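Local coordinates for alkyltransferase-like protein 1 (Schizosaccharomyces pombe, PDB 3GVA) that recognises O6-alkylguanine lesions in DNA, flips the damaged base out of the duplex into a binding pocket and so presents it to nucleotide excision repair, at residues I17-S23 with L101-W106. Residue numbers count along the deposited sequence, not the author numbering.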
ATOM      1  N   ILE A  17      -3.243   8.470  -4.216  1.00 21.88           N
ATOM      2  CA  ILE A  17      -2.276   8.633  -3.121  1.00 18.91           C
ATOM      3  C   ILE A  17      -1.127   9.443  -3.720  1.00 19.86           C
ATOM      4  O   ILE A  17      -0.544   9.057  -4.736  1.00 19.70           O
ATOM      5  CB  ILE A  17      -1.712   7.270  -2.623  1.00 21.73           C
ATOM      6  CG1 ILE A  17      -2.857   6.341  -2.208  1.00 21.37           C
ATOM      7  CG2 ILE A  17      -0.785   7.490  -1.428  1.00 18.51           C
ATOM      8  CD1 ILE A  17      -2.407   4.933  -1.855  1.00 17.57           C
ATOM      9  N   PRO A  18      -0.790  10.585  -3.109  1.00 24.71           N
ATOM     10  CA  PRO A  18       0.305  11.352  -3.703  1.00 25.43           C
ATOM     11  C   PRO A  18       1.713  10.794  -3.538  1.00 27.18           C
ATOM     12  O   PRO A  18       1.993   9.967  -2.665  1.00 25.19           O
ATOM     13  CB  PRO A  18       0.138  12.734  -3.070  1.00 23.21           C
ATOM     14  CG  PRO A  18      -0.467  12.430  -1.750  1.00 24.01           C
ATOM     15  CD  PRO A  18      -1.479  11.364  -2.067  1.00 20.98           C
ATOM     16  N   TYR A  19       2.583  11.246  -4.430  1.00 23.09           N
ATOM     17  CA  TYR A  19       3.987  10.875  -4.443  1.00 24.56           C
ATOM     18  C   TYR A  19       4.544  11.090  -3.034  1.00 24.31           C
ATOM     19  O   TYR A  19       4.276  12.115  -2.410  1.00 23.63           O
ATOM     20  CB  TYR A  19       4.712  11.785  -5.437  1.00 28.78           C
ATOM     21  CG  TYR A  19       6.183  11.522  -5.619  1.00 30.41           C
ATOM     22  CD1 TYR A  19       6.636  10.640  -6.597  1.00 31.62           C
ATOM     23  CD2 TYR A  19       7.129  12.195  -4.847  1.00 30.05           C
ATOM     24  CE1 TYR A  19       7.999  10.438  -6.809  1.00 34.33           C
ATOM     25  CE2 TYR A  19       8.496  11.999  -5.049  1.00 32.04           C
ATOM     26  CZ  TYR A  19       8.923  11.121  -6.032  1.00 31.95           C
ATOM     27  OH  TYR A  19      10.269  10.932  -6.247  1.00 30.88           O
ATOM     28  N   GLY A  20       5.296  10.118  -2.522  1.00 23.59           N
ATOM     29  CA  GLY A  20       5.873  10.272  -1.197  1.00 19.22           C
ATOM     30  C   GLY A  20       4.948  10.014  -0.024  1.00 19.23           C
ATOM     31  O   GLY A  20       5.358  10.159   1.120  1.00 18.34           O
ATOM     32  N   LYS A  21       3.703   9.640  -0.295  1.00 21.60           N
ATOM     33  CA  LYS A  21       2.736   9.352   0.764  1.00 21.14           C
ATOM     34  C   LYS A  21       2.275   7.900   0.673  1.00 20.01           C
ATOM     35  O   LYS A  21       2.535   7.227  -0.317  1.00 16.51           O
ATOM     36  CB  LYS A  21       1.526  10.281   0.642  1.00 24.30           C
ATOM     37  CG  LYS A  21       1.845  11.754   0.870  1.00 31.82           C
ATOM     38  CD  LYS A  21       2.246  12.009   2.307  1.00 35.24           C
ATOM     39  CE  LYS A  21       2.589  13.471   2.540  1.00 39.04           C
ATOM     40  NZ  LYS A  21       3.022  13.693   3.952  1.00 41.20           N
ATOM     41  N   VAL A  22       1.597   7.412   1.707  1.00 16.04           N
ATOM     42  CA  VAL A  22       1.118   6.034   1.693  1.00 15.42           C
ATOM     43  C   VAL A  22      -0.276   5.928   2.288  1.00 19.14           C
ATOM     44  O   VAL A  22      -0.789   6.884   2.871  1.00 20.72           O
ATOM     45  CB  VAL A  22       2.066   5.077   2.492  1.00 18.05           C
ATOM     46  CG1 VAL A  22       3.491   5.170   1.946  1.00 18.98           C
ATOM     47  CG2 VAL A  22       2.042   5.411   3.985  1.00 17.54           C
ATOM     48  N   SER A  23      -0.895   4.767   2.132  1.00 17.41           N
ATOM     49  CA  SER A  23      -2.215   4.543   2.697  1.00 18.61           C
ATOM     50  C   SER A  23      -2.337   3.064   3.044  1.00 18.52           C
ATOM     51  O   SER A  23      -1.370   2.306   2.897  1.00 17.60           O
ATOM     52  CB  SER A  23      -3.312   4.962   1.713  1.00 23.52           C
ATOM     53  OG  SER A  23      -4.566   5.029   2.374  1.00 27.13           O
ATOM     54  N   LEU A 101       4.385   5.300  10.002  1.00 23.97           N
ATOM     55  CA  LEU A 101       3.117   5.522   9.298  1.00 25.11           C
ATOM     56  C   LEU A 101       2.508   6.923   9.422  1.00 25.24           C
ATOM     57  O   LEU A 101       2.214   7.563   8.415  1.00 27.56           O
ATOM     58  CB  LEU A 101       2.083   4.464   9.715  1.00 25.42           C
ATOM     59  CG  LEU A 101       0.745   4.498   8.954  1.00 30.78           C
ATOM     60  CD1 LEU A 101       0.976   4.219   7.472  1.00 29.70           C
ATOM     61  CD2 LEU A 101      -0.207   3.472   9.531  1.00 30.44           C
ATOM     62  N   PRO A 102       2.304   7.418  10.653  1.00 28.10           N
ATOM     63  CA  PRO A 102       1.720   8.758  10.804  1.00 29.61           C
ATOM     64  C   PRO A 102       2.491   9.854  10.063  1.00 28.34           C
ATOM     65  O   PRO A 102       1.919  10.859   9.645  1.00 28.71           O
ATOM     66  CB  PRO A 102       1.699   8.961  12.323  1.00 26.63           C
ATOM     67  CG  PRO A 102       2.771   8.035  12.821  1.00 29.36           C
ATOM     68  CD  PRO A 102       2.579   6.816  11.965  1.00 27.78           C
ATOM     69  N   GLU A 103       3.786   9.644   9.878  1.00 26.44           N
ATOM     70  CA  GLU A 103       4.611  10.618   9.185  1.00 25.29           C
ATOM     71  C   GLU A 103       4.382  10.666   7.673  1.00 25.55           C
ATOM     72  O   GLU A 103       4.604  11.701   7.052  1.00 25.00           O
ATOM     73  CB  GLU A 103       6.087  10.339   9.467  1.00 29.35           C
ATOM     74  CG  GLU A 103       7.062  11.209   8.679  1.00 28.44           C
ATOM     75  CD  GLU A 103       8.490  11.031   9.151  1.00 31.60           C
ATOM     76  OE1 GLU A 103       9.408  11.636   8.552  1.00 32.60           O
ATOM     77  OE2 GLU A 103       8.692  10.285  10.129  1.00 31.84           O
ATOM     78  N   TYR A 104       3.950   9.556   7.080  1.00 20.79           N
ATOM     79  CA  TYR A 104       3.733   9.519   5.635  1.00 21.61           C
ATOM     80  C   TYR A 104       2.292   9.229   5.224  1.00 21.26           C
ATOM     81  O   TYR A 104       1.958   9.269   4.039  1.00 17.79           O
ATOM     82  CB  TYR A 104       4.654   8.480   4.985  1.00 20.81           C
ATOM     83  CG  TYR A 104       6.119   8.746   5.198  1.00 20.28           C
ATOM     84  CD1 TYR A 104       6.794   8.228   6.307  1.00 20.86           C
ATOM     85  CD2 TYR A 104       6.837   9.525   4.295  1.00 22.49           C
ATOM     86  CE1 TYR A 104       8.161   8.483   6.504  1.00 22.15           C
ATOM     87  CE2 TYR A 104       8.194   9.789   4.480  1.00 24.44           C
ATOM     88  CZ  TYR A 104       8.851   9.264   5.581  1.00 24.50           C
ATOM     89  OH  TYR A 104      10.200   9.489   5.725  1.00 23.16           O
ATOM     90  N   MET A 105       1.450   8.929   6.206  1.00 25.49           N
ATOM     91  CA  MET A 105       0.042   8.641   5.962  1.00 28.69           C
ATOM     92  C   MET A 105      -0.619   9.726   5.115  1.00 29.91           C
ATOM     93  O   MET A 105      -0.517  10.914   5.423  1.00 28.61           O
ATOM     94  CB  MET A 105      -0.695   8.542   7.297  1.00 42.08           C
ATOM     95  CG  MET A 105      -2.190   8.381   7.165  1.00 45.59           C
ATOM     96  SD  MET A 105      -2.630   6.701   6.765  1.00 51.95           S
ATOM     97  CE  MET A 105      -2.992   6.102   8.391  1.00 47.03           C
ATOM     98  N   TRP A 106      -1.304   9.314   4.053  1.00 27.14           N
ATOM     99  CA  TRP A 106      -1.999  10.250   3.182  1.00 27.51           C
ATOM    100  C   TRP A 106      -3.245  10.745   3.885  1.00 29.24           C
ATOM    101  O   TRP A 106      -3.926   9.979   4.564  1.00 29.41           O
ATOM    102  CB  TRP A 106      -2.418   9.569   1.877  1.00 25.46           C
ATOM    103  CG  TRP A 106      -3.288  10.424   0.989  1.00 24.45           C
ATOM    104  CD1 TRP A 106      -3.113  11.749   0.701  1.00 26.43           C
ATOM    105  CD2 TRP A 106      -4.418   9.993   0.216  1.00 25.04           C
ATOM    106  NE1 TRP A 106      -4.057  12.167  -0.208  1.00 27.26           N
ATOM    107  CE2 TRP A 106      -4.870  11.111  -0.523  1.00 26.19           C
ATOM    108  CE3 TRP A 106      -5.089   8.771   0.072  1.00 25.21           C
ATOM    109  CZ2 TRP A 106      -5.963  11.043  -1.394  1.00 27.95           C
ATOM    110  CZ3 TRP A 106      -6.180   8.703  -0.797  1.00 29.15           C
ATOM    111  CH2 TRP A 106      -6.603   9.837  -1.520  1.00 28.04           C
TER
HETATM  112  O   HOH W   1      -4.847   7.453   3.909  1.00 33.52           O
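A single beta bridge, Val22 with Met105, ties the C-terminal tail to the loop between helices 3-14 and 25-31 of the MGMT-family DNA-binding domain. Val22 spends both backbone groups here: its N donates to Tyr104 O (3.0 Å), and its O accepts from Trp106 N (2.8 Å). Just before it, a type II turn is closed by Lys21 N to Pro18 O at 2.9 Å, with Gly20 at the positive phi that this turn needs; Gly20 N is hydrogen-bonded to Glu85 OE2. On the tail side, Leu101 O accepts from both Tyr104 N and Met105 N, while Tyr104 OH accepts a hydrogen bond from the backbone N of Glu88. Val22 CG2 packs on Leu101 CD1 (3.8 Å). The Trp106 indole lies against the start of the loop, with Ile17 CA over its six-membered ring and Pro18 CD 3.4 Å from the centroid of the five-membered one; Tyr31 meets it edge-to-face. Beyond the bridge a water links the segments, 2.9 Å from Ser23 OG and donating to Trp106 O at 2.8 Å.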